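Local coordinates for uncharacterized protein GSU0716 (Geobacter sulfurreducens PCA, PDB 3BIJ), which is of unknown function but belongs to the caspase-like C14 peptidase family and is therefore probably a cysteine endopeptidase, at residues Ala246-Met251 with Gln255-Phe260. Numbering follows the deposited sequence.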
loop_
_atom_site.group_PDB
_atom_site.type_symbol
_atom_site.label_atom_id
_atom_site.label_comp_id
_atom_site.label_asym_id
_atom_site.label_seq_id
_atom_site.Cartn_x
_atom_site.Cartn_y
_atom_site.Cartn_z
ATOM N N ALA A 246 -6.160 -22.878 -19.683
ATOM C CA ALA A 246 -7.365 -22.082 -19.453
ATOM C C ALA A 246 -7.501 -21.700 -17.974
ATOM O O ALA A 246 -8.046 -20.650 -17.642
ATOM C CB ALA A 246 -8.606 -22.859 -19.913
ATOM N N ILE A 247 -7.011 -22.556 -17.089
ATOM C CA ILE A 247 -7.098 -22.266 -15.671
ATOM C C ILE A 247 -6.072 -21.210 -15.298
ATOM O O ILE A 247 -6.433 -20.167 -14.762
ATOM C CB ILE A 247 -6.872 -23.533 -14.825
ATOM C CG1 ILE A 247 -8.000 -24.524 -15.099
ATOM C CG2 ILE A 247 -6.823 -23.187 -13.348
ATOM C CD1 ILE A 247 -7.821 -25.847 -14.442
ATOM N N VAL A 248 -4.800 -21.469 -15.591
ATOM C CA VAL A 248 -3.758 -20.506 -15.267
ATOM C C VAL A 248 -4.088 -19.117 -15.810
ATOM O O VAL A 248 -3.747 -18.114 -15.199
ATOM C CB VAL A 248 -2.370 -20.941 -15.801
ATOM C CG1 VAL A 248 -2.076 -22.366 -15.379
ATOM C CG2 VAL A 248 -2.309 -20.788 -17.295
ATOM N N ARG A 249 -4.767 -19.059 -16.942
ATOM C CA ARG A 249 -5.109 -17.783 -17.535
ATOM C C ARG A 249 -5.954 -16.931 -16.600
ATOM O O ARG A 249 -5.852 -15.707 -16.612
ATOM C CB ARG A 249 -5.864 -18.006 -18.845
ATOM C CG ARG A 249 -5.393 -17.137 -20.001
ATOM C CD ARG A 249 -3.899 -17.347 -20.260
ATOM N NE ARG A 249 -3.441 -16.643 -21.466
ATOM C CZ ARG A 249 -3.799 -16.975 -22.701
ATOM N NH1 ARG A 249 -4.619 -18.006 -22.898
ATOM N NH2 ARG A 249 -3.342 -16.278 -23.732
ATOM N N ARG A 250 -6.774 -17.586 -15.783
ATOM C CA ARG A 250 -7.672 -16.914 -14.844
ATOM C C ARG A 250 -7.055 -16.649 -13.475
ATOM O O ARG A 250 -7.522 -15.795 -12.728
ATOM C CB ARG A 250 -8.925 -17.768 -14.666
ATOM C CG ARG A 250 -9.579 -18.163 -15.985
ATOM C CD ARG A 250 -10.727 -19.134 -15.769
ATOM N NE ARG A 250 -11.822 -18.530 -15.003
ATOM C CZ ARG A 250 -12.664 -17.622 -15.484
ATOM N NH1 ARG A 250 -12.554 -17.197 -16.741
ATOM N NH2 ARG A 250 -13.614 -17.143 -14.704
HETATM N N MSE A 251 -6.001 -17.396 -13.164
HETATM C CA MSE A 251 -5.292 -17.320 -11.897
HETATM C C MSE A 251 -4.391 -16.108 -11.757
HETATM O O MSE A 251 -3.812 -15.641 -12.726
HETATM C CB MSE A 251 -4.442 -18.567 -11.735
HETATM C CG MSE A 251 -5.234 -19.858 -11.664
HETATM SE SE MSE A 251 -6.245 -19.999 -9.996
HETATM C CE MSE A 251 -4.795 -20.411 -8.782
ATOM N N GLN A 255 -0.004 -16.987 -7.952
ATOM C CA GLN A 255 -0.437 -18.376 -7.805
ATOM C C GLN A 255 -0.716 -18.994 -9.174
ATOM O O GLN A 255 -1.758 -18.742 -9.779
ATOM C CB GLN A 255 -1.702 -18.510 -6.946
ATOM C CG GLN A 255 -1.882 -19.964 -6.515
ATOM C CD GLN A 255 -3.101 -20.239 -5.652
ATOM O OE1 GLN A 255 -3.579 -19.378 -4.926
ATOM N NE2 GLN A 255 -3.584 -21.464 -5.710
ATOM N N THR A 256 0.217 -19.808 -9.656
ATOM C CA THR A 256 0.074 -20.441 -10.963
ATOM C C THR A 256 0.144 -21.949 -10.828
ATOM O O THR A 256 1.175 -22.485 -10.424
ATOM C CB THR A 256 1.202 -20.015 -11.942
ATOM O OG1 THR A 256 1.313 -18.588 -11.965
ATOM C CG2 THR A 256 0.899 -20.516 -13.352
ATOM N N PRO A 257 -0.957 -22.655 -11.141
ATOM C CA PRO A 257 -0.910 -24.115 -11.028
ATOM C C PRO A 257 0.095 -24.662 -12.031
ATOM O O PRO A 257 0.297 -24.086 -13.103
ATOM C CB PRO A 257 -2.360 -24.538 -11.300
ATOM C CG PRO A 257 -2.945 -23.381 -12.057
ATOM C CD PRO A 257 -2.336 -22.190 -11.376
ATOM N N ASN A 258 0.741 -25.763 -11.660
ATOM C CA ASN A 258 1.755 -26.378 -12.499
ATOM C C ASN A 258 1.303 -27.657 -13.201
ATOM O O ASN A 258 0.481 -28.423 -12.689
ATOM C CB ASN A 258 2.981 -26.686 -11.654
ATOM C CG ASN A 258 4.234 -26.807 -12.477
ATOM O OD1 ASN A 258 5.086 -27.641 -12.191
ATOM N ND2 ASN A 258 4.362 -25.966 -13.504
ATOM N N PHE A 259 1.877 -27.880 -14.377
ATOM C CA PHE A 259 1.583 -29.041 -15.199
ATOM C C PHE A 259 2.871 -29.873 -15.316
ATOM O O PHE A 259 3.733 -29.595 -16.149
ATOM C CB PHE A 259 1.097 -28.552 -16.571
ATOM C CG PHE A 259 0.525 -29.631 -17.448
ATOM C CD1 PHE A 259 1.354 -30.447 -18.206
ATOM C CD2 PHE A 259 -0.848 -29.826 -17.519
ATOM C CE1 PHE A 259 0.823 -31.438 -19.021
ATOM C CE2 PHE A 259 -1.381 -30.812 -18.329
ATOM C CZ PHE A 259 -0.543 -31.616 -19.080
ATOM N N PHE A 260 2.983 -30.898 -14.474
ATOM C CA PHE A 260 4.155 -31.769 -14.425
ATOM C C PHE A 260 3.850 -33.210 -14.857
ATOM O O PHE A 260 2.885 -33.813 -14.382
ATOM C CB PHE A 260 4.690 -31.778 -12.997
ATOM C CG PHE A 260 6.015 -32.447 -12.851
ATOM C CD1 PHE A 260 7.154 -31.880 -13.414
ATOM C CD2 PHE A 260 6.135 -33.638 -12.141
ATOM C CE1 PHE A 260 8.405 -32.483 -13.275
ATOM C CE2 PHE A 260 7.382 -34.259 -11.991
ATOM C CZ PHE A 260 8.523 -33.678 -12.562
#
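Val248, near the end of helix 240-250, lies closest to Thr256 on the chain running into strand 258-263, with their CA atoms 5.8 Å apart and three residues linking the segments. Pro257 provides the central apolar surface: its CG lies 3.6 Å from Val248 CG1 and 4.1 Å from Ile247 CG2, while its CD meets CG of selenomethionine Met251 at 3.7 Å. Val248 CG1 also touches the methyl CG2 of Thr256. Just past the helix, Met251 sets its CB 3.3 Å from Gln255 O and, bent at chi2 (-70°) and chi3 (-75°), lays its terminal methyl CE over one face of the Gln255 amide, 3.5 Å from NE2. Gln255 runs extended past this methyl, CG anti to its own backbone N (chi1 -165°); its OE1 accepts a hydrogen bond from Gln215 N and its NE2 makes a weak one to Gly207 O, restraining the buried amide's rotation. A leucine here would probably leave Gln215 N and Gly207 O without their amide partner and cost the Met251 methyl its flat packing surface. Thr256 OG1 hydrogen-bonds Asn211 OD1 of a second subunit, so this segment also borders a subunit interface. The arrangement is a helix-loop-strand connection in the alpha/beta caspase-like fold, packing the C-terminal part of helix 240-250 and the residue after it against the lead-in to strand 258-263, which pairs antiparallel with strand 201-206.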